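Local structure of putative TRAP PERIPLASMIC SOLUTE BINDING PROTEIN (Haemophilus influenzae, 4PBQ) at residues E104-F109 and V304-F309; E156-F161 and N296-A301; P98-W103 and Q129-Y134. The protein binds L-gulonate and probably serves as the periplasmic solute-binding component of a TRAP transporter, handing captured substrate to its membrane partner. All coordinates share one frame; numbering follows the deposited sequence.

Interaction 1: residues E104-F109 and V304-F309; sequences EWPYLF and VLYDSF. With 2UF (L-gulonate), chain D.
Trp105 and Phe309 lie face to face, and with Tyr306 they form an aromatic cluster between the loop 104-109 and helix 292-312. The six-membered ring of Trp105 and the phenyl ring of Phe309 are only 15° from parallel, with centroids 3.7 Å apart, and the two side chains run past each other in opposite directions. Trp105 CD2 approaches Phe309 CE2 to 3.3 Å, so the stack is tight. On its opposite face Phe309 carries Leu305 O of its own helix, so the ring is sandwiched between a carbonyl and an indole.

Tyr306 meets the same indole in another way. The edge of Trp105 turns toward the tyrosine face in an offset edge-to-face pair, planes at 87°, and Trp105 CE3 stands 3.8 Å from Tyr306 CE2. With CG anti to its carbonyl carbon, Tyr306 reaches past Trp105 CB, and its hydroxyl donates a 2.7 Å hydrogen bond to Pro106 O. That oxygen lies at the tyrosine ring edge, whereas the hydroxyl sits above the carbonyl plane, 36° out of it. Beside this bond Pro106 CG rests on Leu305 CD1 at 3.6 Å, the two side chains at about a right angle.

The loop turns back as a type II beta turn from Trp105 to Leu108, and helix 316-326 adds further cover to Trp105 and Leu108. At the other end of the loop, the carboxylate end of Glu104 leads away from the helix and grips L-gulonate: ligand O1 donates to Glu104 OE1 (2.7 Å) and ligand O2 to Glu104 OE2 (2.6 Å). Stacking and one hydroxyl-to-carbonyl hydrogen bond thus join the loop to the helix, while the adjacent Glu104 carboxylate accepts from vicinal oxygens of the ligand.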
loop_
_atom_site.group_PDB
_atom_site.type_symbol
_atom_site.label_atom_id
_atom_site.label_comp_id
_atom_site.label_asym_id
_atom_site.label_seq_id
_atom_site.Cartn_x
_atom_site.Cartn_y
_atom_site.Cartn_z
ATOM N N GLU A 104 -0.131 -8.397 -0.067
ATOM C CA GLU A 104 -0.042 -8.044 1.341
ATOM C C GLU A 104 -0.125 -9.262 2.282
ATOM O O GLU A 104 -0.174 -9.103 3.492
ATOM C CB GLU A 104 -1.117 -7.017 1.699
ATOM C CG GLU A 104 -0.744 -5.586 1.230
ATOM C CD GLU A 104 -1.864 -4.562 1.426
ATOM O OE1 GLU A 104 -3.051 -4.977 1.448
ATOM O OE2 GLU A 104 -1.548 -3.357 1.623
ATOM N N TRP A 105 -0.083 -10.477 1.751
ATOM C CA TRP A 105 -0.018 -11.632 2.635
ATOM C C TRP A 105 1.292 -11.567 3.433
ATOM O O TRP A 105 2.343 -11.210 2.894
ATOM C CB TRP A 105 -0.154 -12.930 1.846
ATOM C CG TRP A 105 -1.547 -13.157 1.298
ATOM C CD1 TRP A 105 -2.615 -12.306 1.387
ATOM C CD2 TRP A 105 -1.990 -14.279 0.543
ATOM N NE1 TRP A 105 -3.708 -12.851 0.740
ATOM C CE2 TRP A 105 -3.345 -14.058 0.213
ATOM C CE3 TRP A 105 -1.379 -15.460 0.115
ATOM C CZ2 TRP A 105 -4.091 -14.980 -0.510
ATOM C CZ3 TRP A 105 -2.129 -16.374 -0.598
ATOM C CH2 TRP A 105 -3.469 -16.131 -0.897
ATOM N N PRO A 106 1.248 -11.926 4.725
ATOM C CA PRO A 106 2.422 -11.679 5.587
ATOM C C PRO A 106 3.668 -12.462 5.182
ATOM O O PRO A 106 3.588 -13.633 4.802
ATOM C CB PRO A 106 1.924 -12.103 6.975
ATOM C CG PRO A 106 0.464 -11.845 6.912
ATOM C CD PRO A 106 0.063 -12.276 5.523
ATOM N N TYR A 107 4.816 -11.796 5.214
ATOM C CA TYR A 107 6.110 -12.438 4.955
ATOM C C TYR A 107 6.252 -13.041 3.533
ATOM O O TYR A 107 7.035 -13.961 3.294
ATOM C CB TYR A 107 6.438 -13.439 6.095
ATOM C CG TYR A 107 6.320 -12.768 7.452
ATOM C CD1 TYR A 107 7.236 -11.811 7.848
ATOM C CD2 TYR A 107 5.265 -13.055 8.312
ATOM C CE1 TYR A 107 7.117 -11.126 9.067
ATOM C CE2 TYR A 107 5.128 -12.388 9.520
ATOM C CZ TYR A 107 6.062 -11.439 9.916
ATOM O OH TYR A 107 5.946 -10.789 11.126
ATOM N N LEU A 108 5.518 -12.470 2.582
ATOM C CA LEU A 108 5.594 -12.896 1.194
ATOM C C LEU A 108 6.925 -12.490 0.555
ATOM O O LEU A 108 7.482 -13.247 -0.244
ATOM C CB LEU A 108 4.422 -12.304 0.406
ATOM C CG LEU A 108 4.128 -12.886 -0.972
ATOM C CD1 LEU A 108 3.757 -14.360 -0.891
ATOM C CD2 LEU A 108 3.009 -12.068 -1.615
ATOM N N PHE A 109 7.434 -11.311 0.925
ATOM C CA PHE A 109 8.651 -10.744 0.331
ATOM C C PHE A 109 9.723 -10.459 1.370
ATOM O O PHE A 109 9.412 -9.883 2.404
ATOM C CB PHE A 109 8.350 -9.409 -0.347
ATOM C CG PHE A 109 7.261 -9.460 -1.362
ATOM C CD1 PHE A 109 7.206 -10.463 -2.320
ATOM C CD2 PHE A 109 6.302 -8.470 -1.389
ATOM C CE1 PHE A 109 6.201 -10.488 -3.267
ATOM C CE2 PHE A 109 5.285 -8.486 -2.348
ATOM C CZ PHE A 109 5.237 -9.492 -3.283
ATOM N N VAL A 304 -1.213 -19.489 10.343
ATOM C CA VAL A 304 -2.642 -19.792 10.387
ATOM C C VAL A 304 -3.389 -19.072 9.243
ATOM O O VAL A 304 -4.385 -19.581 8.721
ATOM C CB VAL A 304 -3.236 -19.401 11.755
ATOM C CG1 VAL A 304 -3.314 -17.880 11.882
ATOM C CG2 VAL A 304 -4.598 -20.042 11.967
ATOM N N LEU A 305 -2.890 -17.914 8.821
ATOM C CA LEU A 305 -3.542 -17.159 7.753
ATOM C C LEU A 305 -3.437 -17.929 6.446
ATOM O O LEU A 305 -4.412 -18.034 5.702
ATOM C CB LEU A 305 -2.938 -15.770 7.594
ATOM C CG LEU A 305 -2.943 -14.902 8.856
ATOM C CD1 LEU A 305 -2.081 -13.683 8.614
ATOM C CD2 LEU A 305 -4.350 -14.515 9.210
ATOM N N TYR A 306 -2.249 -18.474 6.185
ATOM C CA TYR A 306 -1.985 -19.232 4.978
ATOM C C TYR A 306 -2.730 -20.541 4.980
ATOM O O TYR A 306 -3.254 -20.964 3.944
ATOM C CB TYR A 306 -0.487 -19.482 4.825
ATOM C CG TYR A 306 0.274 -18.279 4.326
ATOM C CD1 TYR A 306 0.768 -17.318 5.211
ATOM C CD2 TYR A 306 0.504 -18.108 2.978
ATOM C CE1 TYR A 306 1.470 -16.193 4.729
ATOM C CE2 TYR A 306 1.171 -17.011 2.499
ATOM C CZ TYR A 306 1.658 -16.055 3.375
ATOM O OH TYR A 306 2.345 -14.991 2.818
ATOM N N ASP A 307 -2.806 -21.186 6.142
ATOM C CA ASP A 307 -3.582 -22.413 6.222
ATOM C C ASP A 307 -4.990 -22.161 5.711
ATOM O O ASP A 307 -5.572 -22.977 4.968
ATOM C CB ASP A 307 -3.662 -22.922 7.660
ATOM C CG ASP A 307 -2.314 -23.348 8.206
ATOM O OD1 ASP A 307 -1.382 -23.612 7.406
ATOM O OD2 ASP A 307 -2.193 -23.417 9.446
ATOM N N SER A 308 -5.553 -21.042 6.139
ATOM C CA SER A 308 -6.895 -20.684 5.748
ATOM C C SER A 308 -6.943 -20.333 4.243
ATOM O O SER A 308 -7.865 -20.750 3.547
ATOM C CB SER A 308 -7.394 -19.538 6.633
ATOM O OG SER A 308 -8.695 -19.127 6.272
ATOM N N PHE A 309 -5.958 -19.601 3.722
ATOM C CA PHE A 309 -5.992 -19.237 2.300
ATOM C C PHE A 309 -6.061 -20.501 1.434
ATOM O O PHE A 309 -6.806 -20.577 0.469
ATOM C CB PHE A 309 -4.733 -18.459 1.840
ATOM C CG PHE A 309 -4.478 -17.148 2.550
ATOM C CD1 PHE A 309 -5.504 -16.327 2.941
ATOM C CD2 PHE A 309 -3.169 -16.736 2.781
ATOM C CE1 PHE A 309 -5.229 -15.109 3.581
ATOM C CE2 PHE A 309 -2.898 -15.541 3.417
ATOM C CZ PHE A 309 -3.940 -14.728 3.804
HETATM O O6A 2UF D . -5.136 2.975 5.476
HETATM C C6 2UF D . -4.120 2.267 5.486
HETATM O O6B 2UF D . -3.508 1.895 6.499
HETATM C C5 2UF D . -3.544 1.863 4.112
HETATM O O5 2UF D . -2.152 1.675 4.248
HETATM C C4 2UF D . -4.199 0.560 3.602
HETATM O O4 2UF D . -5.594 0.785 3.345
HETATM C C3 2UF D . -3.475 0.075 2.327
HETATM O O3 2UF D . -3.332 1.136 1.321
HETATM C C2 2UF D . -4.210 -1.112 1.682
HETATM O O2 2UF D . -3.279 -1.658 0.767
HETATM C C1 2UF D . -4.548 -2.224 2.723
HETATM O O1 2UF D . -5.077 -3.347 2.000
#

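Interaction 2: residues E156-F161 and N296-A301; sequences EKFDDF and NDMVNA
The Phe158 ring meets Asp297 and Ala301 obliquely on one turn of helix 292-312, and the Phe161 ring takes Met298 CG at its edge, in the ring plane, with Phe158 CE1 also at that ring's edge. The contact holds a Met-aromatic pair: the selenium of Met298, a selenomethionine, lies 5.2 Å from the Phe161 centroid and 89° off the ring normal, fully edge-on. In this solute-binding fold the pair joins the loop between strands 136-151 and 165-168 to the helix.

Phe158 covers the most surface here. Its CG is anti to the backbone N (chi1 -169°), which lays the ring along the helix so that its far end, CZ, touches Ala301 CB at 3.7 Å while its base passes Asp297 CB. The ring and the Asp297 carboxylate are turned 76° apart. Met298 is bent at chi3, and its selenium approaches Phe161 CZ to 3.9 Å, the two side chains at about a right angle. Phe294, one turn before Met298, also meets the Phe161 ring, and Ile183 adds to its surroundings.

Within 156-161 the chain is braced by Asp160. Its OD2 receives Glu156 N through the anti lone pair in a nearly straight bond, and its OD1 pairs with Lys157 NZ in a salt bridge, met on the syn side, somewhat out of the carboxylate plane. No direct hydrogen bond crosses between the segments. The polar link is instead a water, which accepts from Phe158 N at 2.9 Å and donates to Asp297 OD2 at 2.8 Å.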
loop_
_atom_site.group_PDB
_atom_site.type_symbol
_atom_site.label_atom_id
_atom_site.label_comp_id
_atom_site.label_asym_id
_atom_site.label_seq_id
_atom_site.Cartn_x
_atom_site.Cartn_y
_atom_site.Cartn_z
ATOM N N GLU A 156 8.343 -5.810 22.531
ATOM C CA GLU A 156 9.635 -6.416 22.207
ATOM C C GLU A 156 9.619 -7.937 22.295
ATOM O O GLU A 156 10.640 -8.585 22.083
ATOM C CB GLU A 156 10.751 -5.828 23.087
ATOM C CG GLU A 156 10.537 -5.995 24.568
ATOM C CD GLU A 156 11.356 -5.002 25.412
ATOM O OE1 GLU A 156 11.007 -4.813 26.595
ATOM O OE2 GLU A 156 12.338 -4.418 24.905
ATOM N N LYS A 157 8.449 -8.497 22.583
ATOM C CA LYS A 157 8.278 -9.940 22.567
ATOM C C LYS A 157 6.810 -10.243 22.302
ATOM O O LYS A 157 5.944 -9.389 22.480
ATOM C CB LYS A 157 8.733 -10.563 23.896
ATOM C CG LYS A 157 7.903 -10.134 25.088
ATOM C CD LYS A 157 8.431 -10.704 26.399
ATOM C CE LYS A 157 7.646 -10.162 27.592
ATOM N NZ LYS A 157 7.831 -8.679 27.811
ATOM N N PHE A 158 6.531 -11.460 21.874
ATOM C CA PHE A 158 5.213 -11.795 21.368
ATOM C C PHE A 158 4.151 -11.602 22.442
ATOM O O PHE A 158 3.042 -11.153 22.143
ATOM C CB PHE A 158 5.230 -13.216 20.829
ATOM C CG PHE A 158 4.008 -13.594 20.056
ATOM C CD1 PHE A 158 3.856 -13.194 18.727
ATOM C CD2 PHE A 158 3.014 -14.341 20.640
ATOM C CE1 PHE A 158 2.737 -13.568 18.009
ATOM C CE2 PHE A 158 1.892 -14.719 19.926
ATOM C CZ PHE A 158 1.749 -14.333 18.624
ATOM N N ASP A 159 4.482 -11.914 23.691
ATOM C CA ASP A 159 3.520 -11.756 24.776
ATOM C C ASP A 159 3.078 -10.298 24.975
ATOM O O ASP A 159 2.029 -10.051 25.570
ATOM C CB ASP A 159 4.048 -12.349 26.091
ATOM C CG ASP A 159 4.072 -13.870 26.074
ATOM O OD1 ASP A 159 3.279 -14.472 25.323
ATOM O OD2 ASP A 159 4.885 -14.464 26.805
ATOM N N ASP A 160 3.846 -9.340 24.459
ATOM C CA ASP A 160 3.502 -7.939 24.659
ATOM C C ASP A 160 2.280 -7.536 23.833
ATOM O O ASP A 160 1.645 -6.540 24.127
ATOM C CB ASP A 160 4.681 -7.021 24.310
ATOM C CG ASP A 160 5.855 -7.156 25.279
ATOM O OD1 ASP A 160 5.670 -7.669 26.399
ATOM O OD2 ASP A 160 6.973 -6.718 24.911
ATOM N N PHE A 161 1.945 -8.308 22.804
ATOM C CA PHE A 161 0.746 -8.038 22.006
ATOM C C PHE A 161 -0.560 -8.196 22.795
ATOM O O PHE A 161 -1.587 -7.590 22.424
ATOM C CB PHE A 161 0.692 -8.997 20.827
ATOM C CG PHE A 161 1.683 -8.698 19.741
ATOM C CD1 PHE A 161 2.039 -7.391 19.423
ATOM C CD2 PHE A 161 2.260 -9.731 19.027
ATOM C CE1 PHE A 161 2.944 -7.140 18.412
ATOM C CE2 PHE A 161 3.159 -9.464 17.998
ATOM C CZ PHE A 161 3.492 -8.191 17.699
ATOM N N ASN A 296 10.629 -14.746 14.861
ATOM C CA ASN A 296 10.189 -16.082 14.562
ATOM C C ASN A 296 8.797 -16.350 15.109
ATOM O O ASN A 296 8.002 -17.019 14.473
ATOM C CB ASN A 296 11.166 -17.089 15.145
ATOM C CG ASN A 296 12.489 -17.092 14.424
ATOM O OD1 ASN A 296 12.581 -16.673 13.272
ATOM N ND2 ASN A 296 13.526 -17.586 15.095
ATOM N N ASP A 297 8.506 -15.840 16.299
ATOM C CA ASP A 297 7.183 -16.023 16.865
ATOM C C ASP A 297 6.118 -15.365 15.982
ATOM O O ASP A 297 5.037 -15.921 15.818
ATOM C CB ASP A 297 7.105 -15.439 18.267
ATOM C CG ASP A 297 7.749 -16.318 19.318
ATOM O OD1 ASP A 297 8.060 -17.501 19.047
ATOM O OD2 ASP A 297 7.929 -15.808 20.435
HETATM N N MSE A 298 6.407 -14.185 15.437
HETATM C CA MSE A 298 5.441 -13.500 14.565
HETATM C C MSE A 298 5.240 -14.283 13.257
HETATM O O MSE A 298 4.101 -14.445 12.762
HETATM C CB MSE A 298 5.905 -12.072 14.274
HETATM C CG MSE A 298 5.753 -11.124 15.452
HETATM SE SE MSE A 298 6.020 -9.264 14.916
HETATM C CE MSE A 298 7.937 -9.161 15.073
ATOM N N VAL A 299 6.344 -14.760 12.692
ATOM C CA VAL A 299 6.273 -15.524 11.473
ATOM C C VAL A 299 5.473 -16.797 11.692
ATOM O O VAL A 299 4.571 -17.116 10.920
ATOM C CB VAL A 299 7.666 -15.826 10.911
ATOM C CG1 VAL A 299 7.562 -16.781 9.736
ATOM C CG2 VAL A 299 8.339 -14.517 10.479
ATOM N N ASN A 300 5.782 -17.524 12.760
ATOM C CA ASN A 300 5.081 -18.766 13.023
ATOM C C ASN A 300 3.595 -18.513 13.242
ATOM O O ASN A 300 2.747 -19.275 12.762
ATOM C CB ASN A 300 5.702 -19.474 14.231
ATOM C CG ASN A 300 7.051 -20.078 13.912
ATOM O OD1 ASN A 300 7.368 -20.317 12.748
ATOM N ND2 ASN A 300 7.852 -20.336 14.943
ATOM N N ALA A 301 3.280 -17.436 13.958
ATOM C CA ALA A 301 1.885 -17.107 14.264
ATOM C C ALA A 301 1.091 -16.777 12.988
ATOM O O ALA A 301 -0.116 -16.975 12.938
ATOM C CB ALA A 301 1.822 -15.927 15.237
HETATM O O HOH W 1 8.695 -13.263 21.321
#

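Interaction 3: residues P98-W103 and Q129-Y134; sequences PIFGVW and QKMEKY
Phe100 points into the 129-134 segment and is met by three of its residues from different directions. Its outer edge is turned toward Lys130 O and Tyr134 CE2, both lying near the ring plane. The Phe100 and Tyr134 rings stand almost perpendicular, planes at 89° and centroids 5.7 Å apart, but the approach is oblique, and the nearest atoms, Phe100 CE2 and Tyr134 CE2, are 3.6 Å apart.

Met131, a selenomethionine, comes in obliquely over the CD1-CE1 flank, on the side of the ring opposite Ile99 CG2. Its CG is 3.3 Å from Phe100 CE1, a snug fit, and an extended chi2 (-177°) carries the selenium to 5.2 Å from the Phe100 centroid, 29° off the ring normal, a Met-aromatic contact. Lys130 contributes the base of its side chain: CB lies 3.9 Å from Phe100 CE1, while the amine leads away. Ile99 CG2 lies over one face of the Phe100 ring and also reaches Lys130 CD at 4.3 Å.

The 3-10 segment 98-103 is thereby packed against the connection from helix 122-129 to strand 136-151. Ile127 of that helix touches both Ile99 and Phe100, and Leu235 and Gln237 of strand 231-239 lie against Met131. The Tyr134 hydroxyl is hydrogen-bonded to Asp97, just before the first segment, so the polar end of this ring is tied to the same loop that its flank packs on.

With no hydrogen bond between the two segments themselves, their cohesion rests on van der Waals and selenium-aromatic contact centred on a single buried phenyl ring.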
loop_
_atom_site.group_PDB
_atom_site.type_symbol
_atom_site.label_atom_id
_atom_site.label_comp_id
_atom_site.label_asym_id
_atom_site.label_seq_id
_atom_site.Cartn_x
_atom_site.Cartn_y
_atom_site.Cartn_z
ATOM N N PRO A 98 -10.717 -11.489 -3.697
ATOM C CA PRO A 98 -9.570 -11.577 -2.785
ATOM C C PRO A 98 -8.224 -11.711 -3.487
ATOM O O PRO A 98 -7.210 -11.480 -2.842
ATOM C CB PRO A 98 -9.851 -12.842 -1.962
ATOM C CG PRO A 98 -11.280 -13.168 -2.195
ATOM C CD PRO A 98 -11.661 -12.609 -3.523
ATOM N N ILE A 99 -8.204 -12.082 -4.764
ATOM C CA ILE A 99 -6.924 -12.275 -5.435
ATOM C C ILE A 99 -6.089 -10.988 -5.411
ATOM O O ILE A 99 -4.854 -11.025 -5.352
ATOM C CB ILE A 99 -7.087 -12.831 -6.881
ATOM C CG1 ILE A 99 -5.739 -13.388 -7.351
ATOM C CG2 ILE A 99 -7.633 -11.773 -7.827
ATOM C CD1 ILE A 99 -5.835 -14.523 -8.322
ATOM N N PHE A 100 -6.763 -9.848 -5.444
ATOM C CA PHE A 100 -6.045 -8.565 -5.492
ATOM C C PHE A 100 -5.281 -8.254 -4.215
ATOM O O PHE A 100 -4.398 -7.390 -4.209
ATOM C CB PHE A 100 -7.008 -7.410 -5.815
ATOM C CG PHE A 100 -7.742 -7.602 -7.106
ATOM C CD1 PHE A 100 -7.038 -7.857 -8.284
ATOM C CD2 PHE A 100 -9.118 -7.542 -7.157
ATOM C CE1 PHE A 100 -7.709 -8.050 -9.492
ATOM C CE2 PHE A 100 -9.795 -7.771 -8.355
ATOM C CZ PHE A 100 -9.084 -8.016 -9.526
ATOM N N GLY A 101 -5.616 -8.930 -3.121
ATOM C CA GLY A 101 -4.956 -8.662 -1.861
ATOM C C GLY A 101 -3.717 -9.511 -1.575
ATOM O O GLY A 101 -3.083 -9.355 -0.515
ATOM N N VAL A 102 -3.369 -10.399 -2.508
ATOM C CA VAL A 102 -2.319 -11.386 -2.273
ATOM C C VAL A 102 -0.965 -10.754 -1.930
ATOM O O VAL A 102 -0.207 -11.327 -1.154
ATOM C CB VAL A 102 -2.172 -12.368 -3.467
ATOM C CG1 VAL A 102 -1.686 -11.662 -4.726
ATOM C CG2 VAL A 102 -1.247 -13.519 -3.108
ATOM N N TRP A 103 -0.671 -9.573 -2.475
ATOM C CA TRP A 103 0.660 -8.975 -2.297
ATOM C C TRP A 103 0.932 -8.585 -0.855
ATOM O O TRP A 103 2.084 -8.447 -0.494
ATOM C CB TRP A 103 0.855 -7.744 -3.212
ATOM C CG TRP A 103 0.330 -7.999 -4.570
ATOM C CD1 TRP A 103 -0.725 -7.376 -5.186
ATOM C CD2 TRP A 103 0.810 -8.983 -5.499
ATOM N NE1 TRP A 103 -0.932 -7.923 -6.432
ATOM C CE2 TRP A 103 0.003 -8.908 -6.643
ATOM C CE3 TRP A 103 1.847 -9.926 -5.471
ATOM C CZ2 TRP A 103 0.193 -9.734 -7.730
ATOM C CZ3 TRP A 103 2.031 -10.743 -6.572
ATOM C CH2 TRP A 103 1.213 -10.649 -7.671
ATOM N N GLN A 129 -4.301 -7.478 -14.650
ATOM C CA GLN A 129 -5.245 -7.483 -15.772
ATOM C C GLN A 129 -6.661 -7.840 -15.347
ATOM O O GLN A 129 -7.631 -7.397 -15.953
ATOM C CB GLN A 129 -4.774 -8.461 -16.847
ATOM C CG GLN A 129 -3.618 -7.934 -17.688
ATOM C CD GLN A 129 -3.033 -8.984 -18.628
ATOM O OE1 GLN A 129 -1.971 -8.772 -19.213
ATOM N NE2 GLN A 129 -3.718 -10.117 -18.775
ATOM N N LYS A 130 -6.779 -8.644 -14.293
ATOM C CA LYS A 130 -8.092 -9.040 -13.799
ATOM C C LYS A 130 -8.873 -7.884 -13.185
ATOM O O LYS A 130 -10.080 -8.005 -12.982
ATOM C CB LYS A 130 -7.967 -10.130 -12.738
ATOM C CG LYS A 130 -7.458 -11.469 -13.249
ATOM C CD LYS A 130 -7.301 -12.468 -12.094
ATOM C CE LYS A 130 -7.274 -13.914 -12.590
ATOM N NZ LYS A 130 -6.471 -14.068 -13.831
HETATM N N MSE A 131 -8.205 -6.780 -12.871
HETATM C CA MSE A 131 -8.916 -5.620 -12.333
HETATM C C MSE A 131 -9.864 -5.027 -13.372
HETATM O O MSE A 131 -10.822 -4.350 -13.027
HETATM C CB MSE A 131 -7.921 -4.575 -11.833
HETATM C CG MSE A 131 -7.068 -5.062 -10.694
HETATM SE SE MSE A 131 -5.874 -3.628 -10.054
HETATM C CE MSE A 131 -7.126 -2.558 -9.233
ATOM N N GLU A 132 -9.618 -5.293 -14.653
ATOM C CA GLU A 132 -10.483 -4.768 -15.707
ATOM C C GLU A 132 -11.926 -5.281 -15.611
ATOM O O GLU A 132 -12.867 -4.587 -15.991
ATOM C CB GLU A 132 -9.874 -5.035 -17.091
ATOM C CG GLU A 132 -8.574 -4.255 -17.239
ATOM C CD GLU A 132 -7.767 -4.618 -18.471
ATOM O OE1 GLU A 132 -8.379 -4.815 -19.537
ATOM O OE2 GLU A 132 -6.517 -4.688 -18.355
ATOM N N LYS A 133 -12.090 -6.486 -15.089
ATOM C CA LYS A 133 -13.413 -7.051 -14.846
ATOM C C LYS A 133 -14.240 -6.197 -13.880
ATOM O O LYS A 133 -15.478 -6.247 -13.880
ATOM C CB LYS A 133 -13.255 -8.457 -14.256
ATOM C CG LYS A 133 -14.538 -9.129 -13.838
ATOM C CD LYS A 133 -14.256 -10.575 -13.403
ATOM C CE LYS A 133 -15.525 -11.316 -12.967
ATOM N NZ LYS A 133 -15.224 -12.744 -12.636
ATOM N N TYR A 134 -13.557 -5.411 -13.066
ATOM C CA TYR A 134 -14.209 -4.567 -12.060
ATOM C C TYR A 134 -14.086 -3.085 -12.387
ATOM O O TYR A 134 -14.306 -2.226 -11.519
ATOM C CB TYR A 134 -13.617 -4.863 -10.680
ATOM C CG TYR A 134 -13.712 -6.331 -10.366
ATOM C CD1 TYR A 134 -14.915 -6.889 -9.968
ATOM C CD2 TYR A 134 -12.621 -7.167 -10.517
ATOM C CE1 TYR A 134 -15.020 -8.250 -9.711
ATOM C CE2 TYR A 134 -12.715 -8.509 -10.261
ATOM C CZ TYR A 134 -13.922 -9.050 -9.853
ATOM O OH TYR A 134 -14.034 -10.414 -9.592
#

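Overall arrangement
Interactions 1 and 2 share helix 292-312, using 304-309 and 296-301 of it; their centres are about 15 Å apart, and Tyr107 bridges them, its OH 3.4 Å from Met298 CB. Interaction 3 is joined to interaction 1 directly through the chain, since 98-103 runs into 104-109, and Leu108 CD2 packs 3.3 Å from Val102 O; their centres are about 17 Å apart. Interactions 2 and 3 do not touch, their nearest atoms being about 14 Å apart. Only interaction 1 reaches L-gulonate, through Glu104, where Tyr32, Glu72, Arg167 and Asn207 also bind it; in interaction 3, the Phe100 side chain stays about 9 Å from the ligand.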